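Long-range contacts in TarM (Staphylococcus aureus subsp. aureus 21178, PDB 4X7R), which belongs to the GT-B clan of glycosyltransferases, carries a long antiparallel beta-sheet besides its two parallel ones, and binds uridine-5'-diphosphate: residues G322-M327 with H353-G358; C164-Y169 with I177-N182; K97-I102 with S109-I114. The protein carries 1 engineered substitution. All coordinates share one frame; numbering follows the deposited sequence.

Interaction 1 of 3, residues G322-M327 with H353-G358; sequences GHISRM and HIYGEG. With UDP (uridine-5'-diphosphate), chain E; SGN (2-deoxy-6-O-sulfo-2-(sulfoamino)-alpha-D-glucopyranose), chain C; 3YW ((2S)-2,3-dihydroxypropyl 2-acetamido-2-deoxy-alpha-D-glucopyranoside), chain F.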
loop_
_atom_site.group_PDB
_atom_site.type_symbol
_atom_site.label_atom_id
_atom_site.label_comp_id
_atom_site.label_asym_id
_atom_site.label_seq_id
_atom_site.Cartn_x
_atom_site.Cartn_y
_atom_site.Cartn_z
ATOM N N GLY A 322 -5.314 -2.065 -22.323
ATOM C CA GLY A 322 -5.238 -1.490 -20.988
ATOM C C GLY A 322 -4.155 -2.059 -20.099
ATOM O O GLY A 322 -3.698 -3.186 -20.306
ATOM N N HIS A 323 -3.747 -1.265 -19.095
ATOM C CA HIS A 323 -2.758 -1.636 -18.089
ATOM C C HIS A 323 -3.028 -0.795 -16.845
ATOM O O HIS A 323 -2.877 0.424 -16.892
ATOM C CB HIS A 323 -1.323 -1.441 -18.609
ATOM C CG HIS A 323 -0.266 -1.952 -17.682
ATOM N ND1 HIS A 323 0.374 -3.146 -17.913
ATOM C CD2 HIS A 323 0.247 -1.393 -16.565
ATOM C CE1 HIS A 323 1.227 -3.295 -16.912
ATOM N NE2 HIS A 323 1.179 -2.266 -16.073
ATOM N N ILE A 324 -3.481 -1.444 -15.752
ATOM C CA ILE A 324 -3.807 -0.799 -14.475
ATOM C C ILE A 324 -2.913 -1.384 -13.387
ATOM O O ILE A 324 -3.105 -2.541 -13.009
ATOM C CB ILE A 324 -5.322 -0.942 -14.102
ATOM C CG1 ILE A 324 -6.272 -0.477 -15.237
ATOM C CG2 ILE A 324 -5.634 -0.200 -12.800
ATOM C CD1 ILE A 324 -7.750 -0.980 -15.071
ATOM N N SER A 325 -1.942 -0.595 -12.876
ATOM C CA SER A 325 -1.033 -1.045 -11.816
ATOM C C SER A 325 -0.357 0.112 -11.077
ATOM O O SER A 325 -0.493 1.278 -11.470
ATOM C CB SER A 325 0.055 -1.945 -12.405
ATOM O OG SER A 325 1.048 -1.197 -13.090
ATOM N N ARG A 326 0.422 -0.233 -10.019
ATOM C CA ARG A 326 1.325 0.682 -9.330
ATOM C C ARG A 326 2.449 0.821 -10.378
ATOM O O ARG A 326 2.834 -0.195 -10.985
ATOM C CB ARG A 326 1.933 0.022 -8.082
ATOM C CG ARG A 326 0.998 -0.150 -6.914
ATOM C CD ARG A 326 1.734 -0.758 -5.721
ATOM N NE ARG A 326 2.192 -2.124 -5.998
ATOM C CZ ARG A 326 3.442 -2.549 -5.853
ATOM N NH1 ARG A 326 4.382 -1.729 -5.405
ATOM N NH2 ARG A 326 3.760 -3.803 -6.144
ATOM N N MET A 327 2.928 2.053 -10.646
ATOM C CA MET A 327 3.969 2.232 -11.668
ATOM C C MET A 327 5.336 2.030 -11.035
ATOM O O MET A 327 6.008 2.986 -10.653
ATOM C CB MET A 327 3.824 3.572 -12.391
ATOM C CG MET A 327 2.515 3.708 -13.112
ATOM S SD MET A 327 2.701 4.940 -14.393
ATOM C CE MET A 327 1.107 4.947 -15.064
ATOM N N HIS A 353 -3.699 2.461 -22.876
ATOM C CA HIS A 353 -4.132 3.238 -21.713
ATOM C C HIS A 353 -3.452 2.686 -20.478
ATOM O O HIS A 353 -3.749 1.561 -20.058
ATOM C CB HIS A 353 -5.659 3.169 -21.539
ATOM C CG HIS A 353 -6.454 3.937 -22.551
ATOM N ND1 HIS A 353 -7.778 4.256 -22.321
ATOM C CD2 HIS A 353 -6.096 4.411 -23.768
ATOM C CE1 HIS A 353 -8.180 4.906 -23.398
ATOM N NE2 HIS A 353 -7.202 5.023 -24.293
ATOM N N ILE A 354 -2.532 3.471 -19.895
ATOM C CA ILE A 354 -1.775 3.054 -18.726
ATOM C C ILE A 354 -2.205 3.861 -17.506
ATOM O O ILE A 354 -1.963 5.067 -17.445
ATOM C CB ILE A 354 -0.233 3.080 -18.985
ATOM C CG1 ILE A 354 0.136 2.346 -20.308
ATOM C CG2 ILE A 354 0.541 2.506 -17.789
ATOM C CD1 ILE A 354 1.577 2.463 -20.751
ATOM N N TYR A 355 -2.847 3.186 -16.534
ATOM C CA TYR A 355 -3.319 3.799 -15.295
ATOM C C TYR A 355 -2.405 3.503 -14.128
ATOM O O TYR A 355 -1.810 2.423 -14.061
ATOM C CB TYR A 355 -4.741 3.329 -14.956
ATOM C CG TYR A 355 -5.807 3.906 -15.861
ATOM C CD1 TYR A 355 -6.146 3.281 -17.060
ATOM C CD2 TYR A 355 -6.497 5.067 -15.510
ATOM C CE1 TYR A 355 -7.140 3.797 -17.887
ATOM C CE2 TYR A 355 -7.498 5.589 -16.332
ATOM C CZ TYR A 355 -7.807 4.952 -17.522
ATOM O OH TYR A 355 -8.788 5.448 -18.336
ATOM N N GLY A 356 -2.345 4.449 -13.197
ATOM C CA GLY A 356 -1.562 4.335 -11.976
ATOM C C GLY A 356 -0.555 5.445 -11.793
ATOM O O GLY A 356 -0.454 6.349 -12.629
ATOM N N GLU A 357 0.180 5.389 -10.677
ATOM C CA GLU A 357 1.230 6.349 -10.308
ATOM C C GLU A 357 2.363 5.570 -9.654
ATOM O O GLU A 357 2.140 4.469 -9.134
ATOM C CB GLU A 357 0.711 7.396 -9.321
ATOM C CG GLU A 357 -0.409 8.271 -9.852
ATOM C CD GLU A 357 -1.056 9.130 -8.797
ATOM O OE1 GLU A 357 -0.926 8.825 -7.586
ATOM O OE2 GLU A 357 -1.707 10.125 -9.189
ATOM N N GLY A 358 3.564 6.139 -9.674
ATOM C CA GLY A 358 4.722 5.501 -9.065
ATOM C C GLY A 358 6.047 6.039 -9.544
ATOM O O GLY A 358 6.085 6.875 -10.447
HETATM N N1 UDP E . -5.232 -0.212 -8.765
HETATM C C2 UDP E . -6.261 0.708 -8.854
HETATM N N3 UDP E . -5.990 1.813 -9.627
HETATM C C4 UDP E . -4.815 2.099 -10.287
HETATM C C5 UDP E . -3.771 1.123 -10.110
HETATM C C6 UDP E . -4.005 0.020 -9.372
HETATM O O2 UDP E . -7.337 0.563 -8.291
HETATM O O4 UDP E . -4.742 3.126 -10.987
HETATM C "C1'" UDP E . -5.551 -1.503 -8.105
HETATM C "C2'" UDP E . -6.030 -2.591 -9.062
HETATM O "O2'" UDP E . -7.426 -2.489 -9.290
HETATM C "C3'" UDP E . -5.673 -3.858 -8.282
HETATM C "C4'" UDP E . -4.405 -3.455 -7.535
HETATM O "O4'" UDP E . -4.385 -2.009 -7.492
HETATM O "O3'" UDP E . -6.682 -4.370 -7.410
HETATM C "C5'" UDP E . -3.125 -3.974 -8.139
HETATM O "O5'" UDP E . -3.064 -5.384 -7.827
HETATM P PA UDP E . -1.946 -6.408 -8.353
HETATM O O1A UDP E . -2.041 -7.661 -7.571
HETATM O O2A UDP E . -2.187 -6.669 -9.849
HETATM O O3A UDP E . -0.545 -5.745 -8.156
HETATM P PB UDP E . 0.175 -5.063 -6.894
HETATM O O1B UDP E . -0.202 -5.799 -5.634
HETATM O O2B UDP E . -0.245 -3.594 -6.771
HETATM O O3B UDP E . 1.676 -5.167 -7.074
HETATM C C1 SGN C . 5.531 -1.365 -0.505
HETATM C C2 SGN C . 5.742 -0.877 -1.967
HETATM C C3 SGN C . 4.756 0.271 -2.344
HETATM C C4 SGN C . 3.304 -0.055 -1.940
HETATM C C5 SGN C . 3.225 -0.583 -0.486
HETATM C C6 SGN C . 1.801 -0.982 -0.110
HETATM N N2 SGN C . 7.139 -0.458 -2.163
HETATM O O3 SGN C . 4.786 0.512 -3.765
HETATM O O4 SGN C . 2.466 1.111 -2.079
HETATM O O5 SGN C . 4.132 -1.726 -0.284
HETATM O O6 SGN C . 1.364 -1.985 -1.024
HETATM S S1 SGN C . 8.036 -1.642 -3.056
HETATM O O1S SGN C . 7.470 -1.747 -4.475
HETATM O O2S SGN C . 7.957 -3.017 -2.366
HETATM O O3S SGN C . 9.495 -1.166 -3.090
HETATM S S2 SGN C . 0.118 -1.773 -1.874
HETATM O O4S SGN C . 0.095 -2.911 -2.907
HETATM O O5S SGN C . 0.120 -0.430 -2.598
HETATM O O6S SGN C . -1.073 -1.851 -0.920
HETATM O O3A 3YW F . 5.179 -5.411 -1.398
HETATM C C4A 3YW F . 1.706 -6.104 -2.624
HETATM C C5A 3YW F . 3.160 -5.705 -2.667
HETATM O O5 3YW F . -0.113 -8.481 -3.334
HETATM C C6A 3YW F . 3.840 -5.878 -1.331
HETATM C C5 3YW F . -1.198 -8.699 -4.246
HETATM C C6 3YW F . -2.393 -9.083 -3.406
HETATM C C4 3YW F . -0.771 -9.751 -5.267
HETATM O O6 3YW F . -2.148 -10.249 -2.633
HETATM C C3 3YW F . 0.356 -9.166 -6.112
HETATM O O4 3YW F . -1.863 -10.081 -6.118
HETATM O O3 3YW F . 0.831 -10.104 -7.078
HETATM O O7 3YW F . 4.114 -9.170 -6.070
HETATM C C7 3YW F . 3.585 -8.121 -6.424
HETATM C C8 3YW F . 4.271 -7.158 -7.346
HETATM N N2 3YW F . 2.363 -7.772 -6.020
HETATM C C2 3YW F . 1.501 -8.649 -5.242
HETATM C C1 3YW F . 1.083 -7.978 -3.921
HETATM O O1 3YW F . 1.202 -6.585 -3.872
HETATM O O2 3YW F . 3.252 -4.342 -3.083
#

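Interaction 2 of 3, residues C164-Y169 with I177-N182; sequences CYQVFY and ISRNIN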
loop_
_atom_site.group_PDB
_atom_site.type_symbol
_atom_site.label_atom_id
_atom_site.label_comp_id
_atom_site.label_asym_id
_atom_site.label_seq_id
_atom_site.Cartn_x
_atom_site.Cartn_y
_atom_site.Cartn_z
ATOM N N CYS A 164 16.198 14.904 15.260
ATOM C CA CYS A 164 16.725 14.096 16.358
ATOM C C CYS A 164 15.672 13.813 17.446
ATOM O O CYS A 164 15.885 12.946 18.291
ATOM C CB CYS A 164 17.991 14.717 16.946
ATOM S SG CYS A 164 17.757 16.379 17.641
ATOM N N TYR A 165 14.523 14.506 17.403
ATOM C CA TYR A 165 13.473 14.374 18.403
ATOM C C TYR A 165 12.115 14.770 17.840
ATOM O O TYR A 165 12.032 15.724 17.076
ATOM C CB TYR A 165 13.847 15.292 19.604
ATOM C CG TYR A 165 13.182 14.930 20.909
ATOM C CD1 TYR A 165 13.588 13.815 21.636
ATOM C CD2 TYR A 165 12.164 15.721 21.441
ATOM C CE1 TYR A 165 12.972 13.472 22.841
ATOM C CE2 TYR A 165 11.538 15.385 22.646
ATOM C CZ TYR A 165 11.967 14.277 23.352
ATOM O OH TYR A 165 11.422 14.009 24.574
ATOM N N GLN A 166 11.047 14.046 18.229
ATOM C CA GLN A 166 9.675 14.362 17.836
ATOM C C GLN A 166 8.753 14.295 19.013
ATOM O O GLN A 166 8.903 13.430 19.884
ATOM C CB GLN A 166 9.090 13.413 16.761
ATOM C CG GLN A 166 9.927 13.331 15.515
ATOM C CD GLN A 166 9.298 12.355 14.587
ATOM O OE1 GLN A 166 8.964 11.221 14.966
ATOM N NE2 GLN A 166 9.122 12.788 13.355
ATOM N N VAL A 167 7.770 15.200 19.007
ATOM C CA VAL A 167 6.674 15.268 19.976
ATOM C C VAL A 167 5.368 15.268 19.156
ATOM O O VAL A 167 5.253 16.030 18.194
ATOM C CB VAL A 167 6.789 16.501 20.912
ATOM C CG1 VAL A 167 5.669 16.517 21.937
ATOM C CG2 VAL A 167 8.164 16.555 21.598
ATOM N N PHE A 168 4.407 14.416 19.535
ATOM C CA PHE A 168 3.095 14.368 18.906
ATOM C C PHE A 168 2.077 14.997 19.841
ATOM O O PHE A 168 2.109 14.718 21.042
ATOM C CB PHE A 168 2.706 12.921 18.549
ATOM C CG PHE A 168 3.640 12.274 17.561
ATOM C CD1 PHE A 168 4.016 12.935 16.395
ATOM C CD2 PHE A 168 4.073 10.972 17.744
ATOM C CE1 PHE A 168 4.865 12.326 15.463
ATOM C CE2 PHE A 168 4.896 10.351 16.792
ATOM C CZ PHE A 168 5.305 11.041 15.671
ATOM N N TYR A 169 1.139 15.799 19.283
ATOM C CA TYR A 169 0.132 16.536 20.041
ATOM C C TYR A 169 -1.252 16.088 19.659
ATOM O O TYR A 169 -1.530 15.870 18.465
ATOM C CB TYR A 169 0.265 18.050 19.810
ATOM C CG TYR A 169 1.599 18.614 20.223
ATOM C CD1 TYR A 169 2.686 18.579 19.360
ATOM C CD2 TYR A 169 1.770 19.214 21.471
ATOM C CE1 TYR A 169 3.923 19.089 19.739
ATOM C CE2 TYR A 169 2.999 19.749 21.854
ATOM C CZ TYR A 169 4.076 19.677 20.984
ATOM O OH TYR A 169 5.304 20.167 21.357
ATOM N N ILE A 177 3.004 11.668 23.122
ATOM C CA ILE A 177 4.164 10.834 22.803
ATOM C C ILE A 177 5.328 11.777 22.470
ATOM O O ILE A 177 5.131 12.752 21.737
ATOM C CB ILE A 177 3.903 9.834 21.610
ATOM C CG1 ILE A 177 2.951 8.713 22.005
ATOM C CG2 ILE A 177 5.225 9.224 21.079
ATOM C CD1 ILE A 177 2.582 7.786 20.892
ATOM N N SER A 178 6.539 11.470 23.003
ATOM C CA SER A 178 7.803 12.156 22.722
ATOM C C SER A 178 8.795 11.038 22.432
ATOM O O SER A 178 8.683 9.970 23.033
ATOM C CB SER A 178 8.285 13.001 23.904
ATOM O OG SER A 178 8.561 12.182 25.023
ATOM N N ARG A 179 9.690 11.232 21.469
ATOM C CA ARG A 179 10.617 10.157 21.098
ATOM C C ARG A 179 11.890 10.652 20.470
ATOM O O ARG A 179 11.889 11.677 19.763
ATOM C CB ARG A 179 9.942 9.126 20.167
ATOM C CG ARG A 179 9.658 9.638 18.763
ATOM C CD ARG A 179 8.561 8.816 18.128
ATOM N NE ARG A 179 8.475 9.104 16.699
ATOM C CZ ARG A 179 7.958 8.277 15.809
ATOM N NH1 ARG A 179 7.463 7.111 16.192
ATOM N NH2 ARG A 179 7.925 8.610 14.530
ATOM N N ASN A 180 12.976 9.897 20.708
ATOM C CA ASN A 180 14.283 10.227 20.151
ATOM C C ASN A 180 14.367 9.663 18.774
ATOM O O ASN A 180 13.811 8.595 18.527
ATOM C CB ASN A 180 15.419 9.670 21.011
ATOM C CG ASN A 180 15.514 10.347 22.342
ATOM O OD1 ASN A 180 15.040 9.842 23.335
ATOM N ND2 ASN A 180 16.063 11.536 22.380
ATOM N N ILE A 181 15.034 10.380 17.873
ATOM C CA ILE A 181 15.219 9.937 16.486
ATOM C C ILE A 181 16.713 9.917 16.213
ATOM O O ILE A 181 17.373 10.920 16.431
ATOM C CB ILE A 181 14.442 10.813 15.431
ATOM C CG1 ILE A 181 12.922 10.890 15.706
ATOM C CG2 ILE A 181 14.761 10.394 13.968
ATOM C CD1 ILE A 181 12.170 9.616 15.525
ATOM N N ASN A 182 17.241 8.764 15.785
ATOM C CA ASN A 182 18.658 8.603 15.445
ATOM C C ASN A 182 18.810 9.296 14.089
ATOM O O ASN A 182 18.345 8.769 13.085
ATOM C CB ASN A 182 18.986 7.089 15.354
ATOM C CG ASN A 182 20.399 6.721 14.956
ATOM O OD1 ASN A 182 21.249 7.556 14.656
ATOM N ND2 ASN A 182 20.667 5.432 14.931
#

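Interaction 3 of 3, residues K97-I102 with S109-I114; sequences KNTIEI and SRYFDI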
loop_
_atom_site.group_PDB
_atom_site.type_symbol
_atom_site.label_atom_id
_atom_site.label_comp_id
_atom_site.label_asym_id
_atom_site.label_seq_id
_atom_site.Cartn_x
_atom_site.Cartn_y
_atom_site.Cartn_z
ATOM N N LYS A 97 6.324 37.801 18.568
ATOM C CA LYS A 97 6.012 39.162 18.998
ATOM C C LYS A 97 7.302 39.980 18.940
ATOM O O LYS A 97 8.379 39.476 19.284
ATOM C CB LYS A 97 5.410 39.173 20.415
ATOM C CG LYS A 97 4.566 40.407 20.710
ATOM C CD LYS A 97 4.187 40.501 22.186
ATOM C CE LYS A 97 3.692 41.877 22.554
ATOM N NZ LYS A 97 3.275 41.950 23.978
ATOM N N ASN A 98 7.188 41.229 18.474
ATOM C CA ASN A 98 8.307 42.157 18.310
ATOM C C ASN A 98 9.347 41.663 17.277
ATOM O O ASN A 98 10.554 41.639 17.542
ATOM C CB ASN A 98 8.914 42.598 19.664
ATOM C CG ASN A 98 7.979 43.430 20.524
ATOM O OD1 ASN A 98 7.225 44.288 20.039
ATOM N ND2 ASN A 98 8.036 43.224 21.836
ATOM N N THR A 99 8.843 41.263 16.096
ATOM C CA THR A 99 9.628 40.820 14.945
ATOM C C THR A 99 9.276 41.670 13.714
ATOM O O THR A 99 8.298 42.423 13.731
ATOM C CB THR A 99 9.409 39.315 14.627
ATOM O OG1 THR A 99 8.030 39.065 14.345
ATOM C CG2 THR A 99 9.943 38.381 15.708
ATOM N N ILE A 100 10.084 41.547 12.652
ATOM C CA ILE A 100 9.853 42.199 11.366
ATOM C C ILE A 100 9.482 41.060 10.419
ATOM O O ILE A 100 10.263 40.123 10.264
ATOM C CB ILE A 100 11.096 43.013 10.839
ATOM C CG1 ILE A 100 11.515 44.189 11.761
ATOM C CG2 ILE A 100 10.940 43.436 9.365
ATOM C CD1 ILE A 100 10.632 45.447 11.774
ATOM N N GLU A 101 8.301 41.135 9.805
ATOM C CA GLU A 101 7.866 40.152 8.821
ATOM C C GLU A 101 8.395 40.562 7.433
ATOM O O GLU A 101 8.263 41.723 7.027
ATOM C CB GLU A 101 6.329 40.034 8.806
ATOM C CG GLU A 101 5.800 38.998 7.820
ATOM C CD GLU A 101 4.347 38.579 7.961
ATOM O OE1 GLU A 101 3.727 38.866 9.012
ATOM O OE2 GLU A 101 3.841 37.917 7.026
ATOM N N ILE A 102 9.015 39.612 6.726
ATOM C CA ILE A 102 9.516 39.797 5.368
ATOM C C ILE A 102 8.932 38.680 4.495
ATOM O O ILE A 102 9.381 37.533 4.540
ATOM C CB ILE A 102 11.068 39.980 5.278
ATOM C CG1 ILE A 102 11.502 41.287 5.970
ATOM C CG2 ILE A 102 11.554 39.969 3.818
ATOM C CD1 ILE A 102 12.927 41.374 6.326
ATOM N N SER A 109 6.778 33.419 4.699
ATOM C CA SER A 109 7.280 34.628 5.360
ATOM C C SER A 109 8.414 34.325 6.341
ATOM O O SER A 109 8.502 33.209 6.853
ATOM C CB SER A 109 6.151 35.382 6.058
ATOM O OG SER A 109 5.247 35.941 5.120
ATOM N N ARG A 110 9.283 35.327 6.596
ATOM C CA ARG A 110 10.398 35.226 7.543
ATOM C C ARG A 110 10.280 36.277 8.628
ATOM O O ARG A 110 9.686 37.334 8.400
ATOM C CB ARG A 110 11.763 35.257 6.850
ATOM C CG ARG A 110 12.089 33.962 6.123
ATOM C CD ARG A 110 13.361 34.086 5.297
ATOM N NE ARG A 110 13.636 32.859 4.548
ATOM C CZ ARG A 110 13.145 32.588 3.342
ATOM N NH1 ARG A 110 12.360 33.461 2.723
ATOM N NH2 ARG A 110 13.427 31.437 2.749
ATOM N N TYR A 111 10.775 35.960 9.837
ATOM C CA TYR A 111 10.652 36.843 10.999
ATOM C C TYR A 111 11.999 37.113 11.629
ATOM O O TYR A 111 12.758 36.180 11.863
ATOM C CB TYR A 111 9.614 36.282 12.013
ATOM C CG TYR A 111 8.247 36.096 11.388
ATOM C CD1 TYR A 111 7.956 34.969 10.624
ATOM C CD2 TYR A 111 7.282 37.098 11.464
ATOM C CE1 TYR A 111 6.745 34.843 9.952
ATOM C CE2 TYR A 111 6.050 36.964 10.824
ATOM C CZ TYR A 111 5.786 35.831 10.074
ATOM O OH TYR A 111 4.580 35.678 9.435
ATOM N N PHE A 112 12.307 38.400 11.862
ATOM C CA PHE A 112 13.582 38.878 12.405
ATOM C C PHE A 112 13.325 39.706 13.660
ATOM O O PHE A 112 12.464 40.579 13.622
ATOM C CB PHE A 112 14.339 39.707 11.324
ATOM C CG PHE A 112 14.774 38.880 10.131
ATOM C CD1 PHE A 112 13.869 38.539 9.127
ATOM C CD2 PHE A 112 16.083 38.424 10.019
ATOM C CE1 PHE A 112 14.257 37.725 8.053
ATOM C CE2 PHE A 112 16.471 37.612 8.937
ATOM C CZ PHE A 112 15.555 37.273 7.962
ATOM N N ASP A 113 14.048 39.438 14.770
ATOM C CA ASP A 113 13.851 40.207 16.005
ATOM C C ASP A 113 14.343 41.634 15.873
ATOM O O ASP A 113 15.443 41.860 15.379
ATOM C CB ASP A 113 14.463 39.520 17.240
ATOM C CG ASP A 113 14.205 40.255 18.552
ATOM O OD1 ASP A 113 13.077 40.146 19.084
ATOM O OD2 ASP A 113 15.116 40.973 19.022
ATOM N N ILE A 114 13.511 42.589 16.316
ATOM C CA ILE A 114 13.761 44.026 16.288
ATOM C C ILE A 114 15.040 44.439 17.050
ATOM O O ILE A 114 15.728 45.358 16.604
ATOM C CB ILE A 114 12.461 44.790 16.694
ATOM C CG1 ILE A 114 11.517 44.911 15.476
ATOM C CG2 ILE A 114 12.726 46.166 17.335
ATOM C CD1 ILE A 114 10.021 44.838 15.770
#

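Interaction 1 of 3, residues G322-M327 with H353-G358
Met327 lies across Gly356 and Glu357 and reaches back as far as Ile354. Its CB sits 3.7 Å from Glu357 C. CG, anti to the carbonyl carbon (chi1 -61°), lies against Gly356 C, and SD passes Gly356 O. The extended chain beyond CG carries CE to 3.2 Å from Gly356 O and 3.7 Å from Ile354 CG2. The same residue is tied at the backbone, Met327 N donating to Glu357 O at 3.0 Å from above the carbonyl plane. Upstream, strands 322-324 and 353-355 run parallel, their axes 5° apart, joined by His323 N to His353 O, Tyr355 N to His323 O and Ser325 N to Tyr355 O. They are the two strands of a beta-alpha-beta crossover in the GT-B fold; its helix 333-346 covers the face bearing His323 and Ile354. On the other face Ile324 and Tyr355 lie side by side, and Ile324 CG2 touches C4 of the UDP base at 3.5 Å. Beyond the strand, Arg326 bends at chi3 (-65°) to place NE, which donates to UDP O2B at 2.9 Å; NH2 reaches UDP O3B at 2.7 Å, while NH1 bonds to O3 and O1S of SGN.

Interaction 2 of 3, residues C164-Y169 with I177-N182
Gln166 OE1 takes two hydrogen bonds from Arg179, from NE and from NH2, each 2.8 Å long and close to the guanidinium plane. The two side chains lie side by side, pointing the same way, and Arg179 grips side-on; amide and guanidinium are nearly coplanar, 8° apart. The amide has a weak further bond from NE2 to Glu155. Among the aromatic contacts, Phe168 CE2 stands 3.7 Å above the centre of one guanidinium face, the ring plane turned 59° from it, and Phe168 CD2 meets Ile177 CG2. On the opposite face of the sheet, Tyr165 crosses Asn180 with ND2 at the ring edge, 3.4 Å from CD1, and its OH touches Ser178 CB. The strands are antiparallel: Gln166 and Arg179 form a hydrogen-bonded pair, each N donating to the other's O, Phe168 N donates to Ile177 O, and Ile181 N reaches Cys164 O at 2.7 Å. This is a beta hairpin inside a longer antiparallel sheet. Strand 150-157 flanks residues 164-169, where Cys164 and Tyr165 both face Thr156 in a classic beta bulge; strand 187-193 flanks residues 177-182, and helix 69-78 packs on Ile177 and Arg179, its Phe70 edge-to-face with Phe168.

Interaction 3 of 3, residues K97-I102 with S109-I114
Glu101 and Tyr111 lie side by side and point the same way, the aliphatic part of the glutamate running beside the ring: with CG anti to the backbone N (chi1 -179°), Glu101 CG lies 3.6 Å from Tyr111 CE2. At the end of the chain, Glu101 OE2 comes to 3.1 Å from Ser109 OG. Thr99 approaches the same ring at its edge, with OG1 3.6 Å from Tyr111 CD2; that hydroxyl is hydrogen-bonded to Leu96 O, which helps fix its position. On the other face Ile100, Ile102, Phe112 and Ile114 make the apolar contacts, next to Arg110, which forms a salt bridge with Glu104. Ile100 and Ile114 cross at about a right angle, CG1 to CG1 at 3.8 Å, and Ile102 CD1 meets Phe112 CD1 at 4.1 Å, again crosswise.

Behind these contacts is the backbone pairing. Ile100 and Phe112 exchange two hydrogen bonds, Ile100 N to Phe112 O being 2.7 Å, and Ile102 and Arg110 exchange two more. Toward residue 98 the pairing ends in a weak bond from Ile114 N to Asn98 O, while Asp113 OD2 turns to Thr115 OG1 and Thr116 N. Further out, the Phe112 ring meets that of Tyr119. Strand 119-126 pairs with the far side of residues 109-113, bonding to Ser109 and Tyr111. Strands 99-103 and 108-113 are consecutive and antiparallel, a beta hairpin; 99-103 is the outermost strand within this chain, and the hairpin opens an up-and-down beta meander.

How the interactions relate
Following the chain from the N terminus, interaction 3 comes first, closing the short turn between strands 99-103 and 108-113. Interaction 2 follows, closing the hairpin between strands 163-169 and 175-182. Both belong to the same antiparallel sheet, the first at its edge and the second further in, with centres about 28 Å apart. Interaction 1 is the last, closing a 25-residue excursion through helix 333-346 in a parallel sheet. Its centre is about 37 Å from that of interaction 2 and about 47 Å from that of interaction 3. The three loops succeed one another without nesting or crossing, and no two touch: two join neighbouring strands of the antiparallel sheet, one joins two strands of a parallel sheet whose ends contact UDP.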